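Local coordinates for protein YibA (Escherichia coli, PDB 1OYZ), which is of uncertain function, being an all-helical HEAT-repeat protein to which an oxidoreductase activity has been only tentatively assigned, at residues A[32-36]-A[37-41]; A[56-59]-A[60-64]; A[82-85]-A[86-89]; A[164-167]-A[168-171]; A[248-251]-A[252-255]. All coordinates share one frame; numbering follows the deposited sequence.

Contact 1: A[32-36]-A[37-41]; sequences LDDHN and SLKRI
Leu32 and Arg40 bring their CA atoms to 4.6 Å as the loop after helix 25-31 folds back on the first turn of helix 37-50, and Arg40 N closes that turn by donating to Asn36 O at 3.2 Å, N-H...O angle 153°. Asn36 is the N-cap residue, and its own backbone N is bonded to Asp34 OD1 (2.8 Å, 163°), an Asx turn in which the carboxylate is met on its anti side, somewhat out of plane. The Asp34 carboxylate is carried toward Lys39, whose aliphatic chain runs extended past it at a slant; Lys39 CD comes to 3.3 Å from Asp34 OD1. The charged ends stay further apart, Asp34 OD2 to Lys39 NZ being 4.1 Å, beyond a salt bridge. Arg40 lays its CD methylene against two loop carbonyls, 3.0 Å from Leu32 O and 3.2 Å from Asp34 O. A bend at chi3 (-87°) then turns the guanidinium so that Asp34 O lies at its edge, in plane, where Arg40 NE makes a weak hydrogen bond. The neighbouring Asp33 carboxylate pairs with Arg70. Asp34 thus holds the N-cap residue through its carboxylate, while its carbonyl meets the Arg40 side chain; the nearby Lys39 ammonium may stabilise the carboxylate charge somewhat, by proximity and not by direct pairing.

Contact 2: A[56-59]-A[60-64]; sequences VRLA and IEFCS
Leu58 O accepts the backbone N of Phe62 at 2.8 Å, the shortest of four i to i+4 bonds by which helix 53-63 runs on from 56-59 into 60-64. This is ordinary alpha-helical geometry within an alpha-solenoid built of paired helices, and the bonds from Ile60 N to Val56 O and from Glu61 N to Arg57 O are nearly straight. Three i, i+4 side-chain pairs follow from that pitch. On the exposed side, Arg57 and Glu61 lie alongside one another and form a salt bridge of 3.3 Å between Arg57 NH2 and Glu61 OE1. The guanidinium and carboxylate planes are turned 84° apart, so this is a single-point contact and no flat bidentate pair. Val56 and Ile60 also run side by side, Val56 CG1 and Ile60 CD1 meeting at 3.8 Å, and Ile60 continues onto Val91 and Ile94 of helix 88-101. Phe62 packs on Ile73 of helix 68-80 as well as on Leu58. A chi1 of -170° turns the Leu58 branch away from its own backbone N and forward along the helix, over the ring of Phe62. There, Leu58 CD1 sits 3.6 Å from the Phe62 ring centroid, 18° off the ring normal, a CH-pi contact over one face.

Contact 3: A[82-85]-A[86-89]; sequences KICK and KCED
This is a local turn contact at the surface, where the loop leaving helix 68-80 bends into the start of helix 88-101. The evidence is a single carbonyl with two donors: Cys84 O takes the N-H of Cys87 at 3.2 Å (164°) and, more weakly, that of Glu88. Cys87 N stands well above the carbonyl plane, 64° out of it, and does not lie on a lone pair of Cys84 O. Cys87 occupies the N-cap position. Beneath the turn, Ile83 crosses the Glu88 side chain at about a right angle and presses its terminal methyl on the base of it, Ile83 CD1 lying 3.3 Å from Glu88 CA and 3.5 Å from Glu88 CG. The reach of Ile83 comes from a chi1 of 59°, which sets CG1 between the backbone N and the carbonyl carbon, with CD1 extended beyond. At the other flank Cys84 SG touches Cys87 CB at 3.4 Å, and the two sulfurs are also 3.4 Å apart, too far for a disulfide. Lys85 runs alongside Glu88, but Lys85 NZ remains 5.6 Å from Glu88 OE2. One carbonyl shared by two backbone donors therefore fixes the turn, the Ile83 methyl and the cysteine pair pack separately beside it, and the Lys85 and Glu88 charges interact at most through long-range attraction.

Contact 4: A[164-167]-A[168-171]; sequences LINL and LKDP
Leu168 packs tightly back on the last turn of helix 161-168, its CB 3.3 Å from Ile165 O and its CG 3.4 Å from Leu164 O, whereas Lys169, one residue on, lies along the exposed flank. The Leu168 side chain continues inward onto Ile183, Cys196 and Met200, and Leu167 onto Val175 and Ala179. On the outer side, the extended Lys169 chain runs parallel to Ile165 and touches it by methylene on methyl, Lys169 CE to Ile165 CG2 at 3.6 Å; it crosses Asn166 at about a right angle with a looser approach. The contact belongs to the HEAT-repeat part of the chain, where helices stack in an alpha-solenoid, and here helix 161-168 ends and the chain turns toward helix 173-186. The backbone bonds record that ending: Leu168 N still reaches Leu164 O in the i+4 manner (2.9 Å), but Lys169 N to Asn166 O and Asp170 N to Leu167 O, both 3.0 Å, are i+3 bonds with the donor well above the carbonyl plane. Asp170 runs beside Leu167 and is buried. Its carboxylate has its salt bridge with Arg145 through OD2, while OD1 accepts from the backbone N of Asn172. A water links the turn to this site, donating to Asn166 O at 3.2 Å and to Asp170 OD2 over a modelled distance so short that its exact length is uncertain.

Contact 5: A[248-251]-A[252-255]; sequences LGDK and TLLP
Asp250 and Thr252 point the same way, side by side, and the carboxylate of the first reaches forward to the second. Swung out opposite its own backbone N (chi1 -174°), the Asp250 carboxylate places OD2 where it accepts from Thr252 N at 2.8 Å, N-H...O angle 155°, on the anti side of the carboxylate and close to its plane. This is the geometry of an Asx turn. The Thr252 OG1 hydroxyl donates to that same Asp250 OD2, though the modelled separation is very short and its exact value is doubtful. Leu253 is set differently: it meets Leu248 at about a right angle, methyl to methyl, with Leu248 CD2 and Leu253 CD1 at 4.2 Å. Leu253 CD1 also rests near the Asp250 carbonyl, and Leu253 N donates to Asp250 O at 3.2 Å and 175°. Lys251 and Leu254 form a second parallel pair, in which Leu254 CD1 lies 3.7 Å from Lys251 CB and follows the lysine methylenes. Leu254 N bonds to Lys251 O (3.1 Å), approaching from well above the carbonyl plane. The Lys251 ammonium is held by the Ser280 terminal carboxylate and by Leu277 O. The turn bridges helix 239-248, which ends just before Gly249 with its positive phi, and helix 254-261; Leu248 and Leu253 face Leu225 of helix 225-232, while Leu254 packs on Ile274 and Leu277 of helix 268-277.

From the N terminus, the five contacts follow one another in series, and none nests in or crosses another. Contact 1 closes the turn between helices 25-31 and 37-50; contact 2 runs along the next helix, 53-63, and touches contact 1 where Leu32 packs on Leu58 and Phe62. Contact 3 closes the turn between helices 68-80 and 88-101 and meets contact 2 through Val56 against Lys82 and Ile83. These three form one connected group. Contact 4, joining helices 161-168 and 173-186, lies about 34 Å from contact 2 between centres. Contact 5, between helices 239-248 and 254-261, is about 54 Å from contact 1 between centres, across the chain's centre.

Contact 1: A[32-36]-A[37-41]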
loop_
_atom_site.group_PDB
_atom_site.type_symbol
_atom_site.label_atom_id
_atom_site.label_comp_id
_atom_site.label_asym_id
_atom_site.label_seq_id
_atom_site.Cartn_x
_atom_site.Cartn_y
_atom_site.Cartn_z
ATOM N N LEU A 32 26.186 3.300 5.975
ATOM C CA LEU A 32 25.208 3.850 5.048
ATOM C C LEU A 32 25.805 3.915 3.653
ATOM O O LEU A 32 25.072 3.939 2.671
ATOM C CB LEU A 32 24.765 5.247 5.476
ATOM C CG LEU A 32 24.110 5.312 6.849
ATOM C CD1 LEU A 32 23.801 6.753 7.172
ATOM C CD2 LEU A 32 22.842 4.435 6.877
ATOM N N ASP A 33 27.137 3.929 3.576
ATOM C CA ASP A 33 27.843 3.995 2.298
ATOM C C ASP A 33 28.376 2.659 1.833
ATOM O O ASP A 33 29.252 2.609 0.978
ATOM C CB ASP A 33 29.016 4.955 2.379
ATOM C CG ASP A 33 28.581 6.362 2.595
ATOM O OD1 ASP A 33 27.499 6.712 2.088
ATOM O OD2 ASP A 33 29.318 7.115 3.252
ATOM N N ASP A 34 27.867 1.578 2.402
ATOM C CA ASP A 34 28.313 0.251 2.021
ATOM C C ASP A 34 27.824 -0.047 0.605
ATOM O O ASP A 34 26.855 0.558 0.148
ATOM C CB ASP A 34 27.753 -0.763 3.012
ATOM C CG ASP A 34 28.430 -2.097 2.913
ATOM O OD1 ASP A 34 27.942 -2.958 2.149
ATOM O OD2 ASP A 34 29.465 -2.279 3.597
ATOM N N HIS A 35 28.482 -0.976 -0.092
ATOM C CA HIS A 35 28.066 -1.318 -1.453
ATOM C C HIS A 35 26.863 -2.251 -1.480
ATOM O O HIS A 35 26.180 -2.369 -2.511
ATOM C CB HIS A 35 29.229 -1.935 -2.246
ATOM C CG HIS A 35 30.289 -0.944 -2.625
ATOM N ND1 HIS A 35 30.000 0.246 -3.256
ATOM C CD2 HIS A 35 31.635 -0.967 -2.461
ATOM C CE1 HIS A 35 31.124 0.919 -3.465
ATOM N NE2 HIS A 35 32.125 0.203 -2.992
ATOM N N ASN A 36 26.595 -2.909 -0.357
ATOM C CA ASN A 36 25.453 -3.809 -0.288
ATOM C C ASN A 36 24.221 -3.067 0.201
ATOM O O ASN A 36 24.247 -2.373 1.216
ATOM C CB ASN A 36 25.709 -5.002 0.633
ATOM C CG ASN A 36 24.541 -5.980 0.631
ATOM O OD1 ASN A 36 24.393 -6.784 -0.295
ATOM N ND2 ASN A 36 23.686 -5.894 1.649
ATOM N N SER A 37 23.139 -3.234 -0.537
ATOM C CA SER A 37 21.889 -2.573 -0.244
ATOM C C SER A 37 21.326 -2.907 1.132
ATOM O O SER A 37 20.969 -2.016 1.898
ATOM C CB SER A 37 20.855 -2.934 -1.311
ATOM O OG SER A 37 19.739 -2.072 -1.190
ATOM N N LEU A 38 21.244 -4.198 1.423
ATOM C CA LEU A 38 20.716 -4.679 2.685
ATOM C C LEU A 38 21.506 -4.125 3.858
ATOM O O LEU A 38 20.940 -3.823 4.925
ATOM C CB LEU A 38 20.756 -6.196 2.724
ATOM C CG LEU A 38 20.081 -6.811 3.947
ATOM C CD1 LEU A 38 18.645 -6.303 4.087
ATOM C CD2 LEU A 38 20.104 -8.314 3.784
ATOM N N LYS A 39 22.816 -4.002 3.664
ATOM C CA LYS A 39 23.655 -3.451 4.710
ATOM C C LYS A 39 23.287 -1.994 4.969
ATOM O O LYS A 39 23.208 -1.551 6.112
ATOM C CB LYS A 39 25.145 -3.558 4.344
ATOM C CG LYS A 39 25.813 -4.820 4.864
ATOM C CD LYS A 39 27.318 -4.659 4.949
ATOM C CE LYS A 39 27.964 -5.850 5.655
ATOM N NZ LYS A 39 29.469 -5.725 5.754
ATOM N N ARG A 40 23.046 -1.244 3.907
ATOM C CA ARG A 40 22.691 0.164 4.066
ATOM C C ARG A 40 21.340 0.342 4.762
ATOM O O ARG A 40 21.152 1.215 5.605
ATOM C CB ARG A 40 22.655 0.833 2.690
ATOM C CG ARG A 40 24.032 0.974 2.065
ATOM C CD ARG A 40 24.018 1.856 0.818
ATOM N NE ARG A 40 23.717 1.082 -0.375
ATOM C CZ ARG A 40 22.501 0.858 -0.838
ATOM N NH1 ARG A 40 21.446 1.371 -0.216
ATOM N NH2 ARG A 40 22.335 0.090 -1.907
ATOM N N ILE A 41 20.395 -0.488 4.388
ATOM C CA ILE A 41 19.063 -0.410 4.946
ATOM C C ILE A 41 19.014 -0.788 6.434
ATOM O O ILE A 41 18.369 -0.100 7.255
ATOM C CB ILE A 41 18.152 -1.327 4.149
ATOM C CG1 ILE A 41 17.959 -0.711 2.760
ATOM C CG2 ILE A 41 16.866 -1.617 4.937
ATOM C CD1 ILE A 41 17.324 -1.653 1.734
#

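Contact 2: A[56-59]-A[60-64]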
loop_
_atom_site.group_PDB
_atom_site.type_symbol
_atom_site.label_atom_id
_atom_site.label_comp_id
_atom_site.label_asym_id
_atom_site.label_seq_id
_atom_site.Cartn_x
_atom_site.Cartn_y
_atom_site.Cartn_z
ATOM N N VAL A 56 19.876 12.652 12.783
ATOM C CA VAL A 56 18.964 13.511 12.027
ATOM C C VAL A 56 19.743 14.455 11.093
ATOM O O VAL A 56 19.462 14.542 9.877
ATOM C CB VAL A 56 18.100 14.365 12.969
ATOM C CG1 VAL A 56 17.215 15.328 12.154
ATOM C CG2 VAL A 56 17.258 13.454 13.862
ATOM N N ARG A 57 20.732 15.160 11.650
ATOM C CA ARG A 57 21.524 16.098 10.844
ATOM C C ARG A 57 22.197 15.430 9.653
ATOM O O ARG A 57 22.126 15.915 8.533
ATOM C CB ARG A 57 22.577 16.810 11.707
ATOM C CG ARG A 57 21.989 17.894 12.606
ATOM C CD ARG A 57 23.062 18.665 13.399
ATOM N NE ARG A 57 24.008 19.386 12.533
ATOM C CZ ARG A 57 25.069 18.845 11.925
ATOM N NH1 ARG A 57 25.353 17.554 12.081
ATOM N NH2 ARG A 57 25.850 19.599 11.145
ATOM N N LEU A 58 22.850 14.313 9.901
ATOM C CA LEU A 58 23.523 13.601 8.848
ATOM C C LEU A 58 22.513 13.195 7.762
ATOM O O LEU A 58 22.814 13.255 6.571
ATOM C CB LEU A 58 24.202 12.378 9.448
ATOM C CG LEU A 58 25.187 11.553 8.622
ATOM C CD1 LEU A 58 24.426 10.693 7.613
ATOM C CD2 LEU A 58 26.199 12.494 7.929
ATOM N N ALA A 59 21.318 12.778 8.176
ATOM C CA ALA A 59 20.291 12.370 7.210
ATOM C C ALA A 59 19.895 13.552 6.314
ATOM O O ALA A 59 19.770 13.415 5.086
ATOM C CB ALA A 59 19.063 11.816 7.947
ATOM N N ILE A 60 19.709 14.706 6.944
ATOM C CA ILE A 60 19.378 15.933 6.243
ATOM C C ILE A 60 20.507 16.246 5.257
ATOM O O ILE A 60 20.260 16.393 4.059
ATOM C CB ILE A 60 19.188 17.080 7.241
ATOM C CG1 ILE A 60 17.851 16.882 7.963
ATOM C CG2 ILE A 60 19.289 18.458 6.519
ATOM C CD1 ILE A 60 17.687 17.735 9.218
ATOM N N GLU A 61 21.747 16.291 5.727
ATOM C CA GLU A 61 22.834 16.574 4.792
ATOM C C GLU A 61 22.825 15.580 3.628
ATOM O O GLU A 61 22.958 15.985 2.460
ATOM C CB GLU A 61 24.187 16.514 5.480
ATOM C CG GLU A 61 24.328 17.488 6.606
ATOM C CD GLU A 61 25.686 17.387 7.255
ATOM O OE1 GLU A 61 25.902 18.072 8.275
ATOM O OE2 GLU A 61 26.544 16.627 6.738
ATOM N N PHE A 62 22.680 14.290 3.936
ATOM C CA PHE A 62 22.632 13.270 2.887
ATOM C C PHE A 62 21.554 13.616 1.877
ATOM O O PHE A 62 21.666 13.271 0.707
ATOM C CB PHE A 62 22.322 11.881 3.457
ATOM C CG PHE A 62 23.542 11.067 3.760
ATOM C CD1 PHE A 62 24.709 11.685 4.206
ATOM C CD2 PHE A 62 23.528 9.687 3.620
ATOM C CE1 PHE A 62 25.841 10.943 4.504
ATOM C CE2 PHE A 62 24.656 8.931 3.918
ATOM C CZ PHE A 62 25.819 9.562 4.361
ATOM N N CYS A 63 20.506 14.282 2.343
ATOM C CA CYS A 63 19.426 14.660 1.458
ATOM C C CYS A 63 19.899 15.575 0.337
ATOM O O CYS A 63 19.257 15.651 -0.703
ATOM C CB CYS A 63 18.298 15.316 2.248
ATOM S SG CYS A 63 17.204 14.061 2.951
ATOM N N SER A 64 21.034 16.235 0.535
ATOM C CA SER A 64 21.584 17.134 -0.480
ATOM C C SER A 64 22.810 16.586 -1.177
ATOM O O SER A 64 23.482 17.299 -1.912
ATOM C CB SER A 64 21.939 18.471 0.144
ATOM O OG SER A 64 20.739 19.169 0.397
#

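Contact 3: A[82-85]-A[86-89]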
loop_
_atom_site.group_PDB
_atom_site.type_symbol
_atom_site.label_atom_id
_atom_site.label_comp_id
_atom_site.label_asym_id
_atom_site.label_seq_id
_atom_site.Cartn_x
_atom_site.Cartn_y
_atom_site.Cartn_z
ATOM N N LYS A 82 12.896 9.831 15.157
ATOM C CA LYS A 82 12.268 10.838 16.003
ATOM C C LYS A 82 12.981 12.183 15.800
ATOM O O LYS A 82 14.207 12.239 15.678
ATOM C CB LYS A 82 12.322 10.412 17.472
ATOM C CG LYS A 82 11.311 9.317 17.814
ATOM C CD LYS A 82 11.224 9.086 19.321
ATOM C CE LYS A 82 9.888 8.484 19.714
ATOM N NZ LYS A 82 9.677 8.643 21.182
ATOM N N ILE A 83 12.204 13.256 15.737
ATOM C CA ILE A 83 12.751 14.594 15.539
ATOM C C ILE A 83 12.054 15.600 16.427
ATOM O O ILE A 83 10.839 15.549 16.615
ATOM C CB ILE A 83 12.583 15.093 14.083
ATOM C CG1 ILE A 83 11.107 15.113 13.718
ATOM C CG2 ILE A 83 13.393 14.208 13.118
ATOM C CD1 ILE A 83 10.837 15.496 12.280
ATOM N N CYS A 84 12.834 16.526 16.958
ATOM C CA CYS A 84 12.296 17.557 17.815
ATOM C C CYS A 84 11.144 18.274 17.136
ATOM O O CYS A 84 11.000 18.263 15.904
ATOM C CB CYS A 84 13.392 18.545 18.154
ATOM S SG CYS A 84 14.382 18.898 16.699
ATOM N N LYS A 85 10.328 18.906 17.959
ATOM C CA LYS A 85 9.166 19.627 17.486
ATOM C C LYS A 85 9.570 20.843 16.660
ATOM O O LYS A 85 8.788 21.335 15.858
ATOM C CB LYS A 85 8.325 20.080 18.678
ATOM C CG LYS A 85 6.832 19.979 18.451
ATOM C CD LYS A 85 6.374 18.543 18.617
ATOM C CE LYS A 85 6.533 18.103 20.071
ATOM N NZ LYS A 85 6.280 16.643 20.267
ATOM N N LYS A 86 10.795 21.315 16.849
ATOM C CA LYS A 86 11.242 22.491 16.128
ATOM C C LYS A 86 11.964 22.221 14.831
ATOM O O LYS A 86 12.473 23.139 14.191
ATOM C CB LYS A 86 12.112 23.364 17.028
ATOM C CG LYS A 86 11.374 24.612 17.490
ATOM C CD LYS A 86 10.041 24.235 18.152
ATOM C CE LYS A 86 9.097 25.421 18.280
ATOM N NZ LYS A 86 7.820 25.010 18.929
ATOM N N CYS A 87 12.015 20.959 14.444
ATOM C CA CYS A 87 12.674 20.602 13.206
ATOM C C CYS A 87 11.724 19.813 12.342
ATOM O O CYS A 87 11.989 19.609 11.172
ATOM C CB CYS A 87 13.925 19.762 13.479
ATOM S SG CYS A 87 15.392 20.673 14.017
ATOM N N GLU A 88 10.619 19.378 12.928
ATOM C CA GLU A 88 9.634 18.571 12.217
ATOM C C GLU A 88 9.137 19.206 10.909
ATOM O O GLU A 88 9.161 18.570 9.860
ATOM C CB GLU A 88 8.454 18.260 13.149
ATOM C CG GLU A 88 7.731 16.962 12.805
ATOM C CD GLU A 88 6.526 16.653 13.707
ATOM O OE1 GLU A 88 5.780 15.711 13.366
ATOM O OE2 GLU A 88 6.321 17.328 14.744
ATOM N N ASP A 89 8.695 20.458 10.961
ATOM C CA ASP A 89 8.224 21.115 9.748
ATOM C C ASP A 89 9.302 21.177 8.676
ATOM O O ASP A 89 9.030 20.901 7.507
ATOM C CB ASP A 89 7.722 22.530 10.048
ATOM C CG ASP A 89 6.343 22.535 10.701
ATOM O OD1 ASP A 89 5.547 21.602 10.459
ATOM O OD2 ASP A 89 6.043 23.492 11.438
#

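Contact 4: A[164-167]-A[168-171]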
loop_
_atom_site.group_PDB
_atom_site.type_symbol
_atom_site.label_atom_id
_atom_site.label_comp_id
_atom_site.label_asym_id
_atom_site.label_seq_id
_atom_site.Cartn_x
_atom_site.Cartn_y
_atom_site.Cartn_z
ATOM N N LEU A 164 -7.334 8.496 -7.089
ATOM C CA LEU A 164 -7.600 7.078 -6.945
ATOM C C LEU A 164 -8.165 6.502 -8.250
ATOM O O LEU A 164 -7.680 5.490 -8.769
ATOM C CB LEU A 164 -8.597 6.879 -5.800
ATOM C CG LEU A 164 -8.041 6.223 -4.528
ATOM C CD1 LEU A 164 -6.531 6.306 -4.496
ATOM C CD2 LEU A 164 -8.664 6.879 -3.302
ATOM N N ILE A 165 -9.171 7.175 -8.803
ATOM C CA ILE A 165 -9.774 6.725 -10.038
ATOM C C ILE A 165 -8.740 6.671 -11.144
ATOM O O ILE A 165 -8.666 5.681 -11.872
ATOM C CB ILE A 165 -10.958 7.649 -10.426
ATOM C CG1 ILE A 165 -12.084 7.470 -9.415
ATOM C CG2 ILE A 165 -11.465 7.328 -11.827
ATOM C CD1 ILE A 165 -13.298 8.341 -9.679
ATOM N N ASN A 166 -7.913 7.708 -11.278
ATOM C CA ASN A 166 -6.912 7.656 -12.345
ATOM C C ASN A 166 -5.916 6.509 -12.110
ATOM O O ASN A 166 -5.459 5.891 -13.065
ATOM C CB ASN A 166 -6.167 8.992 -12.468
ATOM C CG ASN A 166 -5.765 9.308 -13.910
ATOM O OD1 ASN A 166 -6.618 9.451 -14.780
ATOM N ND2 ASN A 166 -4.463 9.397 -14.167
ATOM N N LEU A 167 -5.597 6.212 -10.850
ATOM C CA LEU A 167 -4.664 5.124 -10.539
ATOM C C LEU A 167 -5.291 3.758 -10.848
ATOM O O LEU A 167 -4.591 2.782 -11.104
ATOM C CB LEU A 167 -4.206 5.195 -9.067
ATOM C CG LEU A 167 -3.350 6.442 -8.739
ATOM C CD1 LEU A 167 -3.101 6.586 -7.236
ATOM C CD2 LEU A 167 -2.017 6.354 -9.485
ATOM N N LEU A 168 -6.613 3.681 -10.796
ATOM C CA LEU A 168 -7.261 2.430 -11.135
ATOM C C LEU A 168 -6.952 2.150 -12.605
ATOM O O LEU A 168 -6.914 0.992 -13.029
ATOM C CB LEU A 168 -8.772 2.534 -10.968
ATOM C CG LEU A 168 -9.312 2.619 -9.548
ATOM C CD1 LEU A 168 -10.828 2.907 -9.593
ATOM C CD2 LEU A 168 -9.028 1.313 -8.821
ATOM N N LYS A 169 -6.727 3.217 -13.374
ATOM C CA LYS A 169 -6.464 3.091 -14.801
ATOM C C LYS A 169 -4.990 2.980 -15.095
ATOM O O LYS A 169 -4.570 3.014 -16.253
ATOM C CB LYS A 169 -7.029 4.296 -15.552
ATOM C CG LYS A 169 -8.413 4.716 -15.102
ATOM C CD LYS A 169 -8.789 6.063 -15.718
ATOM C CE LYS A 169 -10.069 6.642 -15.114
ATOM N NZ LYS A 169 -10.564 7.795 -15.924
ATOM N N ASP A 170 -4.203 2.814 -14.047
ATOM C CA ASP A 170 -2.775 2.745 -14.232
ATOM C C ASP A 170 -2.298 1.548 -15.032
ATOM O O ASP A 170 -2.882 0.465 -14.979
ATOM C CB ASP A 170 -2.073 2.756 -12.889
ATOM C CG ASP A 170 -0.656 3.225 -13.000
ATOM O OD1 ASP A 170 0.188 2.472 -13.524
ATOM O OD2 ASP A 170 -0.392 4.369 -12.575
ATOM N N PRO A 171 -1.230 1.748 -15.812
ATOM C CA PRO A 171 -0.661 0.677 -16.631
ATOM C C PRO A 171 -0.024 -0.368 -15.732
ATOM O O PRO A 171 0.151 -1.517 -16.114
ATOM C CB PRO A 171 0.360 1.417 -17.494
ATOM C CG PRO A 171 -0.265 2.759 -17.657
ATOM C CD PRO A 171 -0.718 3.061 -16.250
HETATM O O HOH W 1 -2.244 5.894 -13.281
#

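Contact 5: A[248-251]-A[252-255]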
loop_
_atom_site.group_PDB
_atom_site.type_symbol
_atom_site.label_atom_id
_atom_site.label_comp_id
_atom_site.label_asym_id
_atom_site.label_seq_id
_atom_site.Cartn_x
_atom_site.Cartn_y
_atom_site.Cartn_z
ATOM N N LEU A 248 -22.894 -9.879 -1.904
ATOM C CA LEU A 248 -23.674 -9.372 -3.034
ATOM C C LEU A 248 -25.186 -9.353 -2.754
ATOM O O LEU A 248 -25.890 -8.457 -3.215
ATOM C CB LEU A 248 -23.405 -10.199 -4.289
ATOM C CG LEU A 248 -24.228 -9.823 -5.537
ATOM C CD1 LEU A 248 -23.870 -8.391 -5.997
ATOM C CD2 LEU A 248 -23.924 -10.827 -6.639
ATOM N N GLY A 249 -25.679 -10.328 -1.989
ATOM C CA GLY A 249 -27.105 -10.364 -1.649
ATOM C C GLY A 249 -28.085 -10.717 -2.775
ATOM O O GLY A 249 -29.267 -10.339 -2.751
ATOM N N ASP A 250 -27.580 -11.451 -3.758
ATOM C CA ASP A 250 -28.359 -11.878 -4.916
ATOM C C ASP A 250 -28.595 -13.403 -4.803
ATOM O O ASP A 250 -27.648 -14.203 -4.889
ATOM C CB ASP A 250 -27.573 -11.525 -6.177
ATOM C CG ASP A 250 -28.354 -11.782 -7.456
ATOM O OD1 ASP A 250 -28.232 -10.934 -8.367
ATOM O OD2 ASP A 250 -29.058 -12.821 -7.561
ATOM N N LYS A 251 -29.850 -13.802 -4.623
ATOM C CA LYS A 251 -30.165 -15.221 -4.445
ATOM C C LYS A 251 -29.908 -16.099 -5.647
ATOM O O LYS A 251 -30.117 -17.305 -5.593
ATOM C CB LYS A 251 -31.603 -15.382 -3.976
ATOM C CG LYS A 251 -31.917 -14.694 -2.643
ATOM C CD LYS A 251 -33.347 -15.044 -2.168
ATOM C CE LYS A 251 -33.620 -14.532 -0.760
ATOM N NZ LYS A 251 -33.137 -13.114 -0.635
ATOM N N THR A 252 -29.443 -15.504 -6.733
ATOM C CA THR A 252 -29.141 -16.289 -7.910
ATOM C C THR A 252 -27.999 -17.247 -7.585
ATOM O O THR A 252 -27.826 -18.268 -8.243
ATOM C CB THR A 252 -28.665 -15.421 -9.083
ATOM O OG1 THR A 252 -29.626 -14.402 -9.343
ATOM C CG2 THR A 252 -28.484 -16.281 -10.323
ATOM N N LEU A 253 -27.212 -16.902 -6.577
ATOM C CA LEU A 253 -26.081 -17.729 -6.212
ATOM C C LEU A 253 -26.357 -18.825 -5.192
ATOM O O LEU A 253 -25.453 -19.584 -4.845
ATOM C CB LEU A 253 -24.928 -16.865 -5.702
ATOM C CG LEU A 253 -24.334 -15.889 -6.711
ATOM C CD1 LEU A 253 -25.282 -14.748 -6.869
ATOM C CD2 LEU A 253 -23.001 -15.348 -6.221
ATOM N N LEU A 254 -27.588 -18.928 -4.705
ATOM C CA LEU A 254 -27.871 -19.964 -3.728
ATOM C C LEU A 254 -27.681 -21.367 -4.259
ATOM O O LEU A 254 -27.040 -22.183 -3.625
ATOM C CB LEU A 254 -29.283 -19.798 -3.162
ATOM C CG LEU A 254 -29.428 -18.618 -2.197
ATOM C CD1 LEU A 254 -30.908 -18.376 -1.866
ATOM C CD2 LEU A 254 -28.658 -18.907 -0.930
ATOM N N PRO A 255 -28.206 -21.663 -5.452
ATOM C CA PRO A 255 -28.042 -23.020 -5.984
ATOM C C PRO A 255 -26.603 -23.522 -5.992
ATOM O O PRO A 255 -26.314 -24.597 -5.461
ATOM C CB PRO A 255 -28.628 -22.902 -7.391
ATOM C CG PRO A 255 -29.702 -21.851 -7.203
ATOM C CD PRO A 255 -28.921 -20.816 -6.427
#